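Local structure of protein bvu-3222 (3FYF) at residues B[50-54]-B[64-68]; B[117-123]-B[134-140]; B[143-147]-B[159-165]. The protein is of unknown function, a DUF4251-family protein of Bacteroides vulgatus with a signal sequence, probably periplasmic, that forms a two-chain assembly through one face of its antiparallel sheet. All blocks are in the same frame, centred on the assembly; numbering follows the deposited sequence.

How the contacts relate
Follow the chain from the N terminus and the three contacts come one after another, none enclosing or crossing another. Contact 1 closes the short loop between 50-54 and 64-68, where strand 48-52 turns at Asp53 into 54-57. Contact 2 closes the hairpin of strands 119-126 and 132-138, and contact 3 the next hairpin, strands 144-151 and 158-166. Contacts 2 and 3 are joined edge to edge, Val137 N lying 2.9 Å from Ser146 O, and contact 3 meets contact 1 through Asp53 N, 2.8 Å from Asn161 O. Contacts 1 and 2 do not touch, their centres being about 18 Å apart. Strands from all three belong to one curled antiparallel sheet, and each reaches the second subunit.

Contact 1 (B[50-54]-B[64-68]); sequences LEADN and FVSSN
A classic beta bulge opens this contact: Asp53 and Asn54 both sit opposite Asn161 of strand 158-166. The segment 64-68 runs back past it, CA 51 to 54 and CA 64 to 67 pointing 168° apart, with Asn54 and Phe64 forming an antiparallel non-hydrogen-bonded pair (CA-CA 4.2 Å) and Ala52 nearest Ser67 (CA-CA 4.7 Å). Residues 50-52 and 64-66 are extended, whereas Asp53 drops to phi/psi -90/-43 and Ser67 turns at -78/-8. The one hydrogen bond between the segments runs from Val65 N to Asp53 O, 2.8 Å, and Phe64 CA adds a CA-H...O contact to Asp53 O at 3.5 Å. Val65 CG1 packs on Ala52 CB (4.2 Å), and Ser67 CB comes close to Ala52 O (3.4 Å) and Glu51 CB (3.6 Å). Asp53 has a t rotamer that brings OD2 to the edge of the Phe64 ring, 3.3 Å from CE1; Asn54, with chi1 p, gives ND2 to Asp53 OD2 at 3.2 Å and sends OD1 to Asn161. Phe64, with an m rotamer, puts CD1 3.7 Å from Asn54 CB and also meets Tyr163 of the second subunit. The extra residue of the classic bulge, with Asp53 in a helical conformation, coincides with the corner where strand 48-52 passes into 54-57, and the 54-57/62-64 hairpin folds back over it.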
loop_
_atom_site.group_PDB
_atom_site.type_symbol
_atom_site.label_atom_id
_atom_site.label_comp_id
_atom_site.label_asym_id
_atom_site.label_seq_id
_atom_site.Cartn_x
_atom_site.Cartn_y
_atom_site.Cartn_z
ATOM N N LEU B 50 7.394 -10.883 -7.130
ATOM C CA LEU B 50 6.476 -9.985 -6.457
ATOM C C LEU B 50 5.793 -9.114 -7.495
ATOM O O LEU B 50 6.436 -8.308 -8.159
ATOM C CB LEU B 50 7.155 -9.127 -5.382
ATOM C CG LEU B 50 6.084 -8.315 -4.627
ATOM C CD1 LEU B 50 6.172 -8.549 -3.152
ATOM C CD2 LEU B 50 6.058 -6.815 -4.956
ATOM N N GLU B 51 4.483 -9.289 -7.605
ATOM C CA GLU B 51 3.651 -8.537 -8.532
ATOM C C GLU B 51 3.182 -7.252 -7.849
ATOM O O GLU B 51 2.313 -7.297 -6.975
ATOM C CB GLU B 51 2.451 -9.398 -8.934
ATOM C CG GLU B 51 2.817 -10.741 -9.591
ATOM C CD GLU B 51 1.607 -11.604 -9.901
ATOM O OE1 GLU B 51 1.713 -12.483 -10.784
ATOM O OE2 GLU B 51 0.550 -11.414 -9.257
ATOM N N ALA B 52 3.759 -6.116 -8.243
ATOM C CA ALA B 52 3.512 -4.846 -7.561
ATOM C C ALA B 52 2.121 -4.283 -7.823
ATOM O O ALA B 52 1.690 -4.123 -8.980
ATOM C CB ALA B 52 4.559 -3.819 -7.931
ATOM N N ASP B 53 1.433 -3.993 -6.722
ATOM C CA ASP B 53 0.174 -3.275 -6.735
ATOM C C ASP B 53 0.416 -1.768 -6.637
ATOM O O ASP B 53 -0.220 -0.979 -7.340
ATOM C CB ASP B 53 -0.692 -3.743 -5.575
ATOM C CG ASP B 53 -1.954 -2.930 -5.438
ATOM O OD1 ASP B 53 -2.832 -3.040 -6.323
ATOM O OD2 ASP B 53 -2.060 -2.176 -4.449
ATOM N N ASN B 54 1.332 -1.365 -5.756
ATOM C CA ASN B 54 1.729 0.038 -5.676
ATOM C C ASN B 54 3.222 0.224 -5.424
ATOM O O ASN B 54 3.907 -0.700 -5.015
ATOM C CB ASN B 54 0.896 0.800 -4.629
ATOM C CG ASN B 54 1.084 0.267 -3.232
ATOM O OD1 ASN B 54 1.996 0.681 -2.510
ATOM N ND2 ASN B 54 0.210 -0.641 -2.830
ATOM N N PHE B 64 -0.517 3.754 -7.436
ATOM C CA PHE B 64 -1.042 2.428 -7.780
ATOM C C PHE B 64 -0.635 2.085 -9.200
ATOM O O PHE B 64 -0.527 2.959 -10.058
ATOM C CB PHE B 64 -2.560 2.341 -7.592
ATOM C CG PHE B 64 -2.964 2.220 -6.163
ATOM C CD1 PHE B 64 -2.689 1.061 -5.451
ATOM C CD2 PHE B 64 -3.566 3.275 -5.506
ATOM C CE1 PHE B 64 -3.028 0.953 -4.123
ATOM C CE2 PHE B 64 -3.914 3.163 -4.169
ATOM C CZ PHE B 64 -3.639 2.002 -3.480
ATOM N N VAL B 65 -0.406 0.801 -9.439
ATOM C CA VAL B 65 0.416 0.402 -10.561
ATOM C C VAL B 65 -0.003 -0.953 -11.140
ATOM O O VAL B 65 -0.664 -1.744 -10.467
ATOM C CB VAL B 65 1.914 0.482 -10.111
ATOM C CG1 VAL B 65 2.629 -0.867 -10.130
ATOM C CG2 VAL B 65 2.645 1.587 -10.843
ATOM N N SER B 66 0.337 -1.194 -12.404
ATOM C CA SER B 66 0.146 -2.516 -13.002
ATOM C C SER B 66 1.353 -3.410 -12.735
ATOM O O SER B 66 2.493 -2.981 -12.880
ATOM C CB SER B 66 -0.102 -2.409 -14.507
ATOM O OG SER B 66 0.004 -3.686 -15.121
ATOM N N SER B 67 1.087 -4.662 -12.370
ATOM C CA SER B 67 2.139 -5.630 -12.039
ATOM C C SER B 67 2.851 -6.244 -13.249
ATOM O O SER B 67 3.849 -6.955 -13.089
ATOM C CB SER B 67 1.574 -6.734 -11.146
ATOM O OG SER B 67 0.421 -7.324 -11.711
ATOM N N ASN B 68 2.337 -5.970 -14.448
ATOM C CA ASN B 68 2.983 -6.383 -15.698
ATOM C C ASN B 68 4.280 -5.627 -15.964
ATOM O O ASN B 68 5.216 -6.178 -16.547
ATOM C CB ASN B 68 2.035 -6.202 -16.891
ATOM C CG ASN B 68 1.040 -7.347 -17.040
ATOM O OD1 ASN B 68 1.092 -8.346 -16.317
ATOM N ND2 ASN B 68 0.126 -7.204 -17.995
#

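Contact 2 (B[117-123]-B[134-140]); sequences GNVYYNY and VSIVLTG
The hairpin strands 119-123 and 134-138 lie antiparallel (166°), axes 4.8 Å apart. Gly117 (phi 73°) brings its O 3.3 Å from Gly140 CA, where a side chain would clash. Asn118 (chi1 m) accepts Gly140 N on OD1 at 2.9 Å, ND2 going to Asp114. Val119 N meets Leu138 O at 3.0 Å, Leu138 N Val119 O at 2.9 Å. Tyr120 and Val137 form a non-hydrogen-bonded pair, Tyr120 CE1 3.7 Å from Val137 CG1. Tyr121 N meets Ile136 O at 2.9 Å, Ile136 N Tyr121 O at 2.8 Å. Asn122 and Ser135 are the other non-hydrogen-bonded pair (CA-CA 4.6 Å); Asn122 ND2 gives to Tyr121 O, 3.1 Å, and to a water, 2.6 Å, that donates to Ile136 O, 2.8 Å. Tyr123 N meets Val134 O at 3.1 Å, Val134 N Tyr123 O at 2.7 Å; with Tyr123 chi1 p, Val134 CB lies over its ring face, 3.8 Å from the centroid (CH-pi). Val119, Tyr121 and Leu138 face helix 27-44; strands 100-113 and 144-151 flank the hairpin.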
loop_
_atom_site.group_PDB
_atom_site.type_symbol
_atom_site.label_atom_id
_atom_site.label_comp_id
_atom_site.label_asym_id
_atom_site.label_seq_id
_atom_site.Cartn_x
_atom_site.Cartn_y
_atom_site.Cartn_z
ATOM N N GLY B 117 5.491 -15.642 12.049
ATOM C CA GLY B 117 5.611 -16.167 10.700
ATOM C C GLY B 117 5.748 -15.124 9.610
ATOM O O GLY B 117 5.522 -15.433 8.447
ATOM N N ASN B 118 6.115 -13.891 9.974
ATOM C CA ASN B 118 6.523 -12.882 8.985
ATOM C C ASN B 118 7.928 -13.206 8.514
ATOM O O ASN B 118 8.809 -13.461 9.336
ATOM C CB ASN B 118 6.511 -11.465 9.568
ATOM C CG ASN B 118 5.197 -11.102 10.209
ATOM O OD1 ASN B 118 4.135 -11.220 9.595
ATOM N ND2 ASN B 118 5.260 -10.628 11.448
ATOM N N VAL B 119 8.140 -13.187 7.204
ATOM C CA VAL B 119 9.417 -13.622 6.619
ATOM C C VAL B 119 10.236 -12.446 6.092
ATOM O O VAL B 119 9.719 -11.574 5.403
ATOM C CB VAL B 119 9.194 -14.662 5.506
ATOM C CG1 VAL B 119 10.521 -15.121 4.869
ATOM C CG2 VAL B 119 8.438 -15.838 6.063
ATOM N N TYR B 120 11.517 -12.442 6.434
ATOM C CA TYR B 120 12.434 -11.394 6.036
ATOM C C TYR B 120 13.469 -11.991 5.091
ATOM O O TYR B 120 14.369 -12.714 5.513
ATOM C CB TYR B 120 13.059 -10.742 7.282
ATOM C CG TYR B 120 12.007 -10.086 8.164
ATOM C CD1 TYR B 120 11.725 -8.727 8.048
ATOM C CD2 TYR B 120 11.267 -10.834 9.081
ATOM C CE1 TYR B 120 10.745 -8.125 8.840
ATOM C CE2 TYR B 120 10.279 -10.241 9.869
ATOM C CZ TYR B 120 10.025 -8.894 9.743
ATOM O OH TYR B 120 9.055 -8.318 10.530
ATOM N N TYR B 121 13.299 -11.698 3.805
ATOM C CA TYR B 121 14.108 -12.270 2.731
ATOM C C TYR B 121 14.962 -11.173 2.098
ATOM O O TYR B 121 14.433 -10.240 1.472
ATOM C CB TYR B 121 13.180 -12.898 1.689
ATOM C CG TYR B 121 13.846 -13.776 0.651
ATOM C CD1 TYR B 121 14.316 -13.239 -0.545
ATOM C CD2 TYR B 121 13.963 -15.152 0.846
ATOM C CE1 TYR B 121 14.908 -14.046 -1.510
ATOM C CE2 TYR B 121 14.557 -15.967 -0.115
ATOM C CZ TYR B 121 15.024 -15.406 -1.290
ATOM O OH TYR B 121 15.612 -16.194 -2.251
ATOM N N ASN B 122 16.280 -11.281 2.274
ATOM C CA ASN B 122 17.228 -10.275 1.789
ATOM C C ASN B 122 18.188 -10.872 0.760
ATOM O O ASN B 122 18.550 -12.043 0.868
ATOM C CB ASN B 122 18.037 -9.679 2.953
ATOM C CG ASN B 122 17.198 -8.820 3.906
ATOM O OD1 ASN B 122 17.676 -8.409 4.957
ATOM N ND2 ASN B 122 15.966 -8.538 3.537
ATOM N N TYR B 123 18.596 -10.064 -0.222
ATOM C CA TYR B 123 19.565 -10.476 -1.253
ATOM C C TYR B 123 20.122 -9.306 -2.071
ATOM O O TYR B 123 19.605 -8.188 -2.023
ATOM C CB TYR B 123 18.977 -11.544 -2.197
ATOM C CG TYR B 123 17.775 -11.101 -3.011
ATOM C CD1 TYR B 123 16.489 -11.170 -2.480
ATOM C CD2 TYR B 123 17.922 -10.630 -4.314
ATOM C CE1 TYR B 123 15.381 -10.782 -3.215
ATOM C CE2 TYR B 123 16.819 -10.238 -5.059
ATOM C CZ TYR B 123 15.550 -10.318 -4.501
ATOM O OH TYR B 123 14.446 -9.929 -5.225
ATOM N N VAL B 134 18.164 -5.848 -2.102
ATOM C CA VAL B 134 16.724 -6.004 -2.078
ATOM C C VAL B 134 16.320 -6.543 -0.714
ATOM O O VAL B 134 16.976 -7.438 -0.172
ATOM C CB VAL B 134 16.261 -6.999 -3.179
ATOM C CG1 VAL B 134 14.759 -7.139 -3.191
ATOM C CG2 VAL B 134 16.753 -6.565 -4.562
ATOM N N SER B 135 15.250 -5.981 -0.158
ATOM C CA SER B 135 14.724 -6.428 1.121
ATOM C C SER B 135 13.218 -6.674 1.025
ATOM O O SER B 135 12.445 -5.749 0.783
ATOM C CB SER B 135 15.060 -5.408 2.213
ATOM O OG SER B 135 14.833 -5.943 3.500
ATOM N N ILE B 136 12.821 -7.934 1.192
ATOM C CA ILE B 136 11.425 -8.340 1.126
ATOM C C ILE B 136 10.923 -8.674 2.527
ATOM O O ILE B 136 11.574 -9.397 3.273
ATOM C CB ILE B 136 11.206 -9.573 0.187
ATOM C CG1 ILE B 136 11.640 -9.259 -1.249
ATOM C CG2 ILE B 136 9.738 -10.039 0.218
ATOM C CD1 ILE B 136 11.704 -10.481 -2.188
ATOM N N VAL B 137 9.767 -8.126 2.882
ATOM C CA VAL B 137 9.069 -8.535 4.088
ATOM C C VAL B 137 7.757 -9.151 3.624
ATOM O O VAL B 137 6.967 -8.478 2.964
ATOM C CB VAL B 137 8.789 -7.337 5.024
ATOM C CG1 VAL B 137 8.053 -7.806 6.268
ATOM C CG2 VAL B 137 10.114 -6.608 5.405
ATOM N N LEU B 138 7.544 -10.426 3.951
ATOM C CA LEU B 138 6.288 -11.129 3.660
ATOM C C LEU B 138 5.431 -11.220 4.924
ATOM O O LEU B 138 5.888 -11.713 5.951
ATOM C CB LEU B 138 6.579 -12.533 3.103
ATOM C CG LEU B 138 5.493 -13.615 3.011
ATOM C CD1 LEU B 138 4.454 -13.284 1.950
ATOM C CD2 LEU B 138 6.131 -14.956 2.700
ATOM N N THR B 139 4.193 -10.738 4.840
ATOM C CA THR B 139 3.261 -10.781 5.963
ATOM C C THR B 139 2.788 -12.221 6.217
ATOM O O THR B 139 2.297 -12.881 5.308
ATOM C CB THR B 139 2.052 -9.842 5.715
ATOM O OG1 THR B 139 2.516 -8.530 5.379
ATOM C CG2 THR B 139 1.161 -9.756 6.941
ATOM N N GLY B 140 2.949 -12.690 7.454
ATOM C CA GLY B 140 2.576 -14.051 7.842
ATOM C C GLY B 140 1.101 -14.370 7.677
ATOM O O GLY B 140 0.240 -13.551 8.007
HETATM O O HOH W 1 13.644 -8.129 4.738
#

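Contact 3 (B[143-147]-B[159-165])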
loop_
_atom_site.group_PDB
_atom_site.type_symbol
_atom_site.label_atom_id
_atom_site.label_comp_id
_atom_site.label_asym_id
_atom_site.label_seq_id
_atom_site.Cartn_x
_atom_site.Cartn_y
_atom_site.Cartn_z
ATOM N N ASN B 143 0.064 -13.811 1.243
ATOM C CA ASN B 143 1.134 -13.594 0.250
ATOM C C ASN B 143 1.400 -12.110 -0.039
ATOM O O ASN B 143 1.973 -11.746 -1.065
ATOM C CB ASN B 143 0.940 -14.419 -1.042
ATOM C CG ASN B 143 -0.158 -13.873 -1.973
ATOM O OD1 ASN B 143 -0.116 -14.112 -3.178
ATOM N ND2 ASN B 143 -1.141 -13.176 -1.421
ATOM N N GLN B 144 0.984 -11.266 0.895
ATOM C CA GLN B 144 1.157 -9.830 0.771
ATOM C C GLN B 144 2.558 -9.460 1.235
ATOM O O GLN B 144 2.986 -9.823 2.333
ATOM C CB GLN B 144 0.077 -9.105 1.570
ATOM C CG GLN B 144 -1.315 -9.377 1.026
ATOM C CD GLN B 144 -2.411 -8.948 1.966
ATOM O OE1 GLN B 144 -2.237 -8.029 2.768
ATOM N NE2 GLN B 144 -3.561 -9.610 1.866
ATOM N N ALA B 145 3.295 -8.776 0.374
ATOM C CA ALA B 145 4.693 -8.515 0.672
ATOM C C ALA B 145 5.150 -7.162 0.172
ATOM O O ALA B 145 4.603 -6.632 -0.794
ATOM C CB ALA B 145 5.578 -9.633 0.115
ATOM N N SER B 146 6.160 -6.626 0.857
ATOM C CA SER B 146 6.768 -5.345 0.549
ATOM C C SER B 146 8.239 -5.543 0.170
ATOM O O SER B 146 8.987 -6.205 0.891
ATOM C CB SER B 146 6.699 -4.450 1.780
ATOM O OG SER B 146 6.910 -3.101 1.417
ATOM N N VAL B 147 8.652 -4.955 -0.945
ATOM C CA VAL B 147 10.027 -5.098 -1.445
ATOM C C VAL B 147 10.703 -3.740 -1.481
ATOM O O VAL B 147 10.281 -2.879 -2.236
ATOM C CB VAL B 147 10.057 -5.652 -2.889
ATOM C CG1 VAL B 147 11.479 -5.890 -3.337
ATOM C CG2 VAL B 147 9.298 -6.929 -2.985
ATOM N N THR B 159 10.087 1.321 -2.956
ATOM C CA THR B 159 9.413 0.189 -2.337
ATOM C C THR B 159 8.237 -0.253 -3.217
ATOM O O THR B 159 7.462 0.582 -3.656
ATOM C CB THR B 159 8.921 0.549 -0.917
ATOM O OG1 THR B 159 10.031 0.976 -0.115
ATOM C CG2 THR B 159 8.262 -0.642 -0.244
ATOM N N MET B 160 8.131 -1.556 -3.480
ATOM C CA MET B 160 6.986 -2.143 -4.187
ATOM C C MET B 160 6.151 -2.959 -3.217
ATOM O O MET B 160 6.672 -3.858 -2.550
ATOM C CB MET B 160 7.446 -3.088 -5.304
ATOM C CG MET B 160 8.228 -2.440 -6.427
ATOM S SD MET B 160 8.460 -3.519 -7.866
ATOM C CE MET B 160 9.212 -2.316 -8.908
ATOM N N ASN B 161 4.855 -2.654 -3.156
ATOM C CA ASN B 161 3.921 -3.395 -2.315
ATOM C C ASN B 161 2.988 -4.189 -3.187
ATOM O O ASN B 161 2.365 -3.637 -4.081
ATOM C CB ASN B 161 3.113 -2.441 -1.431
ATOM C CG ASN B 161 3.997 -1.643 -0.492
ATOM O OD1 ASN B 161 4.730 -2.215 0.314
ATOM N ND2 ASN B 161 3.937 -0.321 -0.595
ATOM N N GLY B 162 2.883 -5.485 -2.925
ATOM C CA GLY B 162 2.049 -6.337 -3.762
ATOM C C GLY B 162 1.965 -7.763 -3.284
ATOM O O GLY B 162 1.989 -8.025 -2.083
ATOM N N TYR B 163 1.878 -8.680 -4.243
ATOM C CA TYR B 163 1.611 -10.090 -3.976
ATOM C C TYR B 163 2.793 -10.950 -4.401
ATOM O O TYR B 163 3.276 -10.838 -5.526
ATOM C CB TYR B 163 0.319 -10.533 -4.694
ATOM C CG TYR B 163 -0.906 -9.759 -4.241
ATOM C CD1 TYR B 163 -1.639 -10.168 -3.127
ATOM C CD2 TYR B 163 -1.310 -8.598 -4.904
ATOM C CE1 TYR B 163 -2.750 -9.439 -2.687
ATOM C CE2 TYR B 163 -2.415 -7.863 -4.471
ATOM C CZ TYR B 163 -3.134 -8.294 -3.375
ATOM O OH TYR B 163 -4.231 -7.574 -2.959
ATOM N N LEU B 164 3.263 -11.789 -3.480
ATOM C CA LEU B 164 4.388 -12.688 -3.728
ATOM C C LEU B 164 3.896 -14.070 -4.180
ATOM O O LEU B 164 3.287 -14.805 -3.398
ATOM C CB LEU B 164 5.234 -12.813 -2.457
ATOM C CG LEU B 164 6.640 -13.404 -2.553
ATOM C CD1 LEU B 164 7.530 -12.563 -3.460
ATOM C CD2 LEU B 164 7.231 -13.484 -1.166
ATOM N N VAL B 165 4.162 -14.414 -5.440
ATOM C CA VAL B 165 3.658 -15.666 -6.037
ATOM C C VAL B 165 4.802 -16.546 -6.546
ATOM O O VAL B 165 5.903 -16.034 -6.802
ATOM C CB VAL B 165 2.620 -15.413 -7.192
ATOM C CG1 VAL B 165 1.311 -14.862 -6.643
ATOM C CG2 VAL B 165 3.190 -14.511 -8.278
#
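Strands 144-147 and 159-165 run antiparallel at 168°, axes 4.6 Å apart, as the two arms of a beta hairpin. Ala145 and Gly162 form one hydrogen-bonded pair, Ala145 N to Gly162 O 2.9 Å and Gly162 N to Ala145 O 3.0 Å. Val147 and Met160 form the next, Val147 N to Met160 O and Met160 N to Val147 O, both 2.8 Å. At the other end Leu164 N reaches Asn143 O at 2.7 Å and nearly straight. CA-H...O contacts fill the gaps between these bonds, the shortest from Thr159 CA to Val147 O at 3.2 Å.

Among polar side chains, Ser146 OG donates to Asn161 OD1 at 2.6 Å, across a non-hydrogen-bonded pair, while Asn161 ND2 turns to Asn54. Asn143 ND2 lies at the edge of the Tyr163 ring, 3.5 Å from CD1. Gln144, beside Tyr163 on the face that also carries Ser146 and Asn161, directs OE1 to the backbone N of Phe64 of the second subunit; the ring of that Phe64 stacks on Tyr163, so this face is part of the dimer interface.

The apolar side-chain contacts between the two strands lie on the other face. Ala145 CB is 4.1 Å from Leu164 CB, and Val147 CB 4.4 Å from Met160 CB. Gly162 has no side chain to add there.

The hairpin sits mid-sheet, with strand 132-138 beside 144-151 and strands 48-52 and 54-57 beside 158-166. Its apolar face looks inward, Leu164 meeting Leu43 of helix 27-44 and Val147 meeting Val72 of strand 71-75.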